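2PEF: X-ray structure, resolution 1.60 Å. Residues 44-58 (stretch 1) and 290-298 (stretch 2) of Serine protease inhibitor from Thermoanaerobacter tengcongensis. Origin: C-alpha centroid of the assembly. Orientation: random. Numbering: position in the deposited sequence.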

ATOM      1  N   MET A  44       8.983  -9.841   4.927  1.00 14.88           N
ATOM      2  CA  MET A  44      10.428  -9.830   5.184  1.00 14.40           C
ATOM      3  C   MET A  44      10.692  -9.968   6.677  1.00 14.57           C
ATOM      4  O   MET A  44      11.496 -10.801   7.100  1.00 15.97           O
ATOM      5  CB  MET A  44      11.081  -8.539   4.676  1.00 14.45           C
ATOM      6  CG  MET A  44      11.333  -8.492   3.176  1.00 13.48           C
ATOM      7  SD  MET A  44      12.526  -7.221   2.718  1.00 16.21           S
ATOM      8  CE  MET A  44      11.636  -5.713   3.090  1.00 16.48           C
ATOM      9  N   THR A  45       9.990  -9.156   7.464  1.00 14.98           N
ATOM     10  CA  THR A  45      10.147  -9.125   8.910  1.00 14.33           C
ATOM     11  C   THR A  45       9.816 -10.481   9.538  1.00 14.93           C
ATOM     12  O   THR A  45      10.499 -10.919  10.460  1.00 15.29           O
ATOM     13  CB  THR A  45       9.272  -8.013   9.545  1.00 14.78           C
ATOM     14  OG1 THR A  45       9.537  -6.762   8.899  1.00 15.89           O
ATOM     15  CG2 THR A  45       9.557  -7.869  11.034  1.00 14.99           C
ATOM     16  N   ALA A  46       8.785 -11.145   9.013  1.00 15.87           N
ATOM     17  CA  ALA A  46       8.325 -12.428   9.546  1.00 15.28           C
ATOM     18  C   ALA A  46       9.369 -13.540   9.425  1.00 15.65           C
ATOM     19  O   ALA A  46       9.362 -14.491  10.212  1.00 15.91           O
ATOM     20  CB  ALA A  46       7.014 -12.848   8.880  1.00 16.29           C
ATOM     21  N   ASN A  47      10.264 -13.409   8.448  1.00 15.56           N
ATOM     22  CA  ASN A  47      11.342 -14.379   8.243  1.00 14.99           C
ATOM     23  C   ASN A  47      12.413 -14.339   9.324  1.00 15.05           C
ATOM     24  O   ASN A  47      13.295 -15.202   9.367  1.00 13.68           O
ATOM     25  CB  ASN A  47      11.965 -14.201   6.858  1.00 16.57           C
ATOM     26  CG  ASN A  47      11.185 -14.923   5.784  1.00 15.68           C
ATOM     27  OD1 ASN A  47      11.316 -16.138   5.621  1.00 16.84           O
ATOM     28  ND2 ASN A  47      10.358 -14.187   5.054  1.00 16.76           N
ATOM     29  N   GLY A  48      12.332 -13.334  10.190  1.00 15.40           N
ATOM     30  CA  GLY A  48      13.219 -13.234  11.343  1.00 14.92           C
ATOM     31  C   GLY A  48      12.546 -13.692  12.621  1.00 15.99           C
ATOM     32  O   GLY A  48      13.189 -13.778  13.666  1.00 15.76           O
ATOM     33  N   ALA A  49      11.252 -13.986  12.538  1.00 15.96           N
ATOM     34  CA  ALA A  49      10.470 -14.373  13.711  1.00 16.27           C
ATOM     35  C   ALA A  49      10.473 -15.881  13.942  1.00 15.97           C
ATOM     36  O   ALA A  49      10.693 -16.663  13.013  1.00 17.03           O
ATOM     37  CB  ALA A  49       9.048 -13.849  13.590  1.00 16.61           C
ATOM     38  N   ASP A  50      10.238 -16.277  15.191  1.00 16.71           N
ATOM     39  CA  ASP A  50      10.132 -17.682  15.567  1.00 17.07           C
ATOM     40  C   ASP A  50       8.939 -17.855  16.501  1.00 16.99           C
ATOM     41  O   ASP A  50       8.361 -16.869  16.970  1.00 15.79           O
ATOM     42  CB  ASP A  50      11.420 -18.153  16.259  1.00 17.39           C
ATOM     43  CG  ASP A  50      11.657 -19.655  16.116  1.00 19.58           C
ATOM     44  OD1 ASP A  50      10.767 -20.375  15.609  1.00 19.28           O
ATOM     45  OD2 ASP A  50      12.750 -20.119  16.514  1.00 21.17           O
ATOM     46  N   ASN A  51       8.579 -19.112  16.754  1.00 16.64           N
ATOM     47  CA  ASN A  51       7.541 -19.473  17.718  1.00 17.21           C
ATOM     48  C   ASN A  51       6.255 -18.659  17.548  1.00 17.15           C
ATOM     49  O   ASN A  51       5.768 -18.511  16.424  1.00 17.58           O
ATOM     50  CB  ASN A  51       8.095 -19.393  19.146  1.00 17.43           C
ATOM     51  CG  ASN A  51       9.334 -20.248  19.334  1.00 17.10           C
ATOM     52  OD1 ASN A  51       9.306 -21.459  19.116  1.00 18.03           O
ATOM     53  ND2 ASN A  51      10.434 -19.619  19.735  1.00 17.96           N
ATOM     54  N   GLU A  52       5.734 -18.118  18.649  1.00 17.05           N
ATOM     55  CA  GLU A  52       4.442 -17.422  18.654  1.00 17.29           C
ATOM     56  C   GLU A  52       4.447 -16.123  17.858  1.00 17.52           C
ATOM     57  O   GLU A  52       3.437 -15.764  17.257  1.00 17.69           O
ATOM     58  CB  GLU A  52       3.971 -17.152  20.085  1.00 17.22           C
ATOM     59  N   THR A  53       5.573 -15.415  17.870  1.00 17.64           N
ATOM     60  CA  THR A  53       5.718 -14.193  17.076  1.00 17.21           C
ATOM     61  C   THR A  53       5.533 -14.507  15.585  1.00 17.57           C
ATOM     62  O   THR A  53       4.825 -13.789  14.876  1.00 17.64           O
ATOM     63  CB  THR A  53       7.077 -13.499  17.343  1.00 16.83           C
ATOM     64  OG1 THR A  53       7.167 -13.153  18.729  1.00 18.20           O
ATOM     65  CG2 THR A  53       7.224 -12.228  16.518  1.00 16.31           C
ATOM     66  N   LEU A  54       6.152 -15.596  15.131  1.00 17.36           N
ATOM     67  CA  LEU A  54       6.054 -16.027  13.740  1.00 16.53           C
ATOM     68  C   LEU A  54       4.653 -16.518  13.387  1.00 16.27           C
ATOM     69  O   LEU A  54       4.110 -16.143  12.350  1.00 15.60           O
ATOM     70  CB  LEU A  54       7.090 -17.114  13.437  1.00 16.92           C
ATOM     71  CG  LEU A  54       7.035 -17.810  12.073  1.00 16.62           C
ATOM     72  CD1 LEU A  54       7.302 -16.836  10.917  1.00 16.75           C
ATOM     73  CD2 LEU A  54       8.021 -18.967  12.049  1.00 16.63           C
ATOM     74  N   ALA A  55       4.074 -17.346  14.256  1.00 16.33           N
ATOM     75  CA  ALA A  55       2.740 -17.913  14.023  1.00 16.79           C
ATOM     76  C   ALA A  55       1.676 -16.824  13.902  1.00 17.74           C
ATOM     77  O   ALA A  55       0.794 -16.901  13.041  1.00 18.33           O
ATOM     78  CB  ALA A  55       2.382 -18.895  15.128  1.00 16.12           C
ATOM     79  N   GLN A  56       1.782 -15.802  14.751  1.00 17.70           N
ATOM     80  CA  GLN A  56       0.881 -14.653  14.706  1.00 17.30           C
ATOM     81  C   GLN A  56       1.046 -13.839  13.421  1.00 17.28           C
ATOM     82  O   GLN A  56       0.055 -13.424  12.816  1.00 17.53           O
ATOM     83  CB  GLN A  56       1.096 -13.757  15.926  1.00 17.40           C
ATOM     84  CG  GLN A  56       0.598 -14.349  17.231  1.00 16.15           C
ATOM     85  CD  GLN A  56       1.026 -13.542  18.443  1.00 17.76           C
ATOM     86  OE1 GLN A  56       1.536 -12.426  18.316  1.00 17.89           O
ATOM     87  NE2 GLN A  56       0.816 -14.103  19.627  1.00 16.31           N
ATOM     88  N   MET A  57       2.293 -13.613  13.010  1.00 16.81           N
ATOM     89  CA  MET A  57       2.572 -12.865  11.782  1.00 16.51           C
ATOM     90  C   MET A  57       2.110 -13.618  10.535  1.00 16.59           C
ATOM     91  O   MET A  57       1.474 -13.030   9.661  1.00 16.11           O
ATOM     92  CB  MET A  57       4.056 -12.502  11.675  1.00 16.34           C
ATOM     93  CG  MET A  57       4.500 -11.415  12.642  1.00 17.45           C
ATOM     94  SD  MET A  57       6.171 -10.832  12.318  1.00 19.06           S
ATOM     95  CE  MET A  57       5.854  -9.677  10.988  1.00 17.74           C
ATOM     96  N   GLU A  58       2.422 -14.915  10.468  1.00 16.24           N
ATOM     97  CA  GLU A  58       1.962 -15.778   9.372  1.00 17.75           C
ATOM     98  C   GLU A  58       0.445 -15.702   9.202  1.00 16.89           C
ATOM     99  O   GLU A  58      -0.062 -15.563   8.084  1.00 18.50           O
ATOM    100  CB  GLU A  58       2.374 -17.235   9.619  1.00 17.75           C
ATOM    101  CG  GLU A  58       3.855 -17.527   9.406  1.00 18.75           C
ATOM    102  CD  GLU A  58       4.222 -18.978   9.683  1.00 18.44           C
ATOM    103  OE1 GLU A  58       5.020 -19.540   8.905  1.00 21.44           O
ATOM    104  OE2 GLU A  58       3.726 -19.557  10.679  1.00 20.80           O
ATOM    105  N   ASP A 290       9.201  -7.981  25.935  1.00 22.44           N
ATOM    106  CA  ASP A 290       9.419  -9.185  26.740  1.00 22.67           C
ATOM    107  C   ASP A 290       8.884 -10.473  26.099  1.00 22.58           C
ATOM    108  O   ASP A 290       9.207 -11.573  26.559  1.00 23.17           O
ATOM    109  CB  ASP A 290       8.818  -9.006  28.137  1.00 22.98           C
ATOM    110  N   LYS A 291       8.080 -10.336  25.043  1.00 21.81           N
ATOM    111  CA  LYS A 291       7.462 -11.492  24.387  1.00 21.26           C
ATOM    112  C   LYS A 291       7.973 -11.751  22.968  1.00 20.14           C
ATOM    113  O   LYS A 291       8.003 -12.902  22.519  1.00 20.01           O
ATOM    114  CB  LYS A 291       5.932 -11.357  24.376  1.00 21.42           C
ATOM    115  CG  LYS A 291       5.259 -11.720  25.692  1.00 22.59           C
ATOM    116  N   ALA A 292       8.368 -10.687  22.268  1.00 20.00           N
ATOM    117  CA  ALA A 292       8.814 -10.792  20.874  1.00 19.38           C
ATOM    118  C   ALA A 292       9.968 -11.764  20.687  1.00 19.08           C
ATOM    119  O   ALA A 292      10.927 -11.770  21.461  1.00 19.97           O
ATOM    120  CB  ALA A 292       9.185  -9.428  20.312  1.00 19.48           C
ATOM    121  N   ASP A 293       9.856 -12.585  19.648  1.00 18.52           N
ATOM    122  CA  ASP A 293      10.893 -13.536  19.286  1.00 17.86           C
ATOM    123  C   ASP A 293      11.326 -13.290  17.849  1.00 18.16           C
ATOM    124  O   ASP A 293      10.708 -13.788  16.906  1.00 17.84           O
ATOM    125  CB  ASP A 293      10.394 -14.976  19.462  1.00 18.52           C
ATOM    126  CG  ASP A 293      11.504 -16.008  19.319  1.00 18.64           C
ATOM    127  OD1 ASP A 293      12.516 -15.734  18.633  1.00 20.72           O
ATOM    128  OD2 ASP A 293      11.358 -17.106  19.892  1.00 20.26           O
ATOM    129  N   PHE A 294      12.382 -12.502  17.693  1.00 17.09           N
ATOM    130  CA  PHE A 294      12.984 -12.284  16.387  1.00 17.79           C
ATOM    131  C   PHE A 294      14.407 -12.835  16.342  1.00 17.75           C
ATOM    132  O   PHE A 294      15.306 -12.230  15.753  1.00 17.40           O
ATOM    133  CB  PHE A 294      12.933 -10.800  16.010  1.00 17.03           C
ATOM    134  CG  PHE A 294      11.564 -10.330  15.611  1.00 17.32           C
ATOM    135  CD1 PHE A 294      10.788  -9.583  16.490  1.00 15.73           C
ATOM    136  CD2 PHE A 294      11.040 -10.648  14.357  1.00 19.21           C
ATOM    137  CE1 PHE A 294       9.519  -9.149  16.132  1.00 15.51           C
ATOM    138  CE2 PHE A 294       9.767 -10.225  13.992  1.00 17.79           C
ATOM    139  CZ  PHE A 294       9.005  -9.474  14.879  1.00 17.91           C
ATOM    140  N   SER A 295      14.589 -14.007  16.945  1.00 19.29           N
ATOM    141  CA  SER A 295      15.902 -14.644  17.058  1.00 19.44           C
ATOM    142  C   SER A 295      16.485 -15.075  15.711  1.00 19.77           C
ATOM    143  O   SER A 295      17.709 -15.180  15.565  1.00 20.58           O
ATOM    144  CB  SER A 295      15.833 -15.838  18.016  1.00 19.43           C
ATOM    145  OG  SER A 295      14.819 -16.749  17.628  1.00 21.55           O
ATOM    146  N   LYS A 296      15.610 -15.316  14.735  1.00 19.84           N
ATOM    147  CA  LYS A 296      16.030 -15.717  13.389  1.00 19.73           C
ATOM    148  C   LYS A 296      16.594 -14.561  12.549  1.00 18.51           C
ATOM    149  O   LYS A 296      17.235 -14.802  11.525  1.00 16.98           O
ATOM    150  CB  LYS A 296      14.895 -16.439  12.649  1.00 19.61           C
ATOM    151  CG  LYS A 296      14.593 -17.839  13.191  1.00 22.07           C
ATOM    152  CD  LYS A 296      13.459 -18.518  12.429  1.00 22.06           C
ATOM    153  CE  LYS A 296      13.201 -19.918  12.972  1.00 30.61           C
ATOM    154  NZ  LYS A 296      11.912 -20.500  12.488  1.00 32.35           N
ATOM    155  N   LEU A 297      16.357 -13.320  12.980  1.00 18.34           N
ATOM    156  CA  LEU A 297      16.955 -12.139  12.330  1.00 18.63           C
ATOM    157  C   LEU A 297      18.471 -12.111  12.481  1.00 18.47           C
ATOM    158  O   LEU A 297      19.189 -11.710  11.564  1.00 17.91           O
ATOM    159  CB  LEU A 297      16.412 -10.839  12.933  1.00 18.84           C
ATOM    160  CG  LEU A 297      15.031 -10.281  12.604  1.00 19.26           C
ATOM    161  CD1 LEU A 297      14.762  -9.069  13.475  1.00 19.70           C
ATOM    162  CD2 LEU A 297      14.931  -9.894  11.152  1.00 17.38           C
ATOM    163  N   GLY A 298      18.940 -12.517  13.656  1.00 19.02           N
ATOM    164  CA  GLY A 298      20.343 -12.393  14.024  1.00 19.55           C
ATOM    165  C   GLY A 298      20.483 -12.063  15.496  1.00 20.48           C
ATOM    166  O   GLY A 298      19.519 -12.166  16.256  1.00 21.31           O
TER
HETATM  167  O   HOH W   1       6.712 -14.743  20.771  1.00 30.89           O

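A loop that meets the connection between two helices often does so through a few directional bonds, with an aromatic ring packed beside them. Residues 44-58 and 290-298 of this serine protease inhibitor from Thermoanaerobacter tengcongensis, far apart in sequence, illustrate the principle, and Asp-293 is its hub. Its carboxylate faces the segment that joins the two helices, where Asn-51 ND2 donates to Asp-293 OD2 at 2.7 Å. The other oxygen bonds within its own loop: Ser-295 OG and Ser-295 N donate to Asp-293 OD1 at 2.7 and 3.2 Å, with the side chain in the t rotamer.

The backbone of the same residue is used as fully. Asp-293 N donates to Thr-53 OG1 at 2.9 Å, while Asp-50 N donates to Asp-293 O at 3.1 Å, so one peptide unit on each side of the residue is satisfied across the interface. Thr-53 OG1 in turn donates to water 1 at 2.6 Å, and that water donates to Lys-291 O at 2.8 Å. The hydroxyl thus accepts from one backbone group of the loop and reaches a second through the water.

A weaker, charged pairing lies farther along. Lys-296, with an extended side chain, carries its ammonium to Asp-50, and the salt bridge between Lys-296 NZ and Asp-50 OD1 spans 3.3 Å, a weak hydrogen bond. Asp-50 OD1 also accepts from Asn-51 N at 2.8 Å, so this oxygen both steadies the local backbone and meets the lysine. On the way, the methylenes of Lys-296 cover the backbone, with CD 3.4 Å from Ala-49 O.

The CA traces come closest at Gly-48, whose CA lies 4.0 Å from Leu-297 CA. It belongs to a type I turn from Ala-46 to Ala-49, and its carbonyl points into the loop, where Lys-296 N and Leu-297 N both donate weakly to Gly-48 O, at 3.1 and 3.3 Å. A CA-H...O contact from Phe-294 CA to Gly-48 O, also 3.1 Å, adds to this cluster. Glycine permits the approach: an ideal CB here would stand 2.3 Å from Leu-297 CD2, a clash.

Phe-294 is the centre of the apolar packing. Thr-53 CG2 sits over one face of the ring, 4.0 Å from its centroid, in a CH-pi contact, so this threonine serves the interface with its methyl as well as its hydroxyl. Met-57 SD lies at the ring edge, 4.0 Å from Phe-294 CE2, and Ala-49 CB packs 3.7 Å from the same CE2 atom.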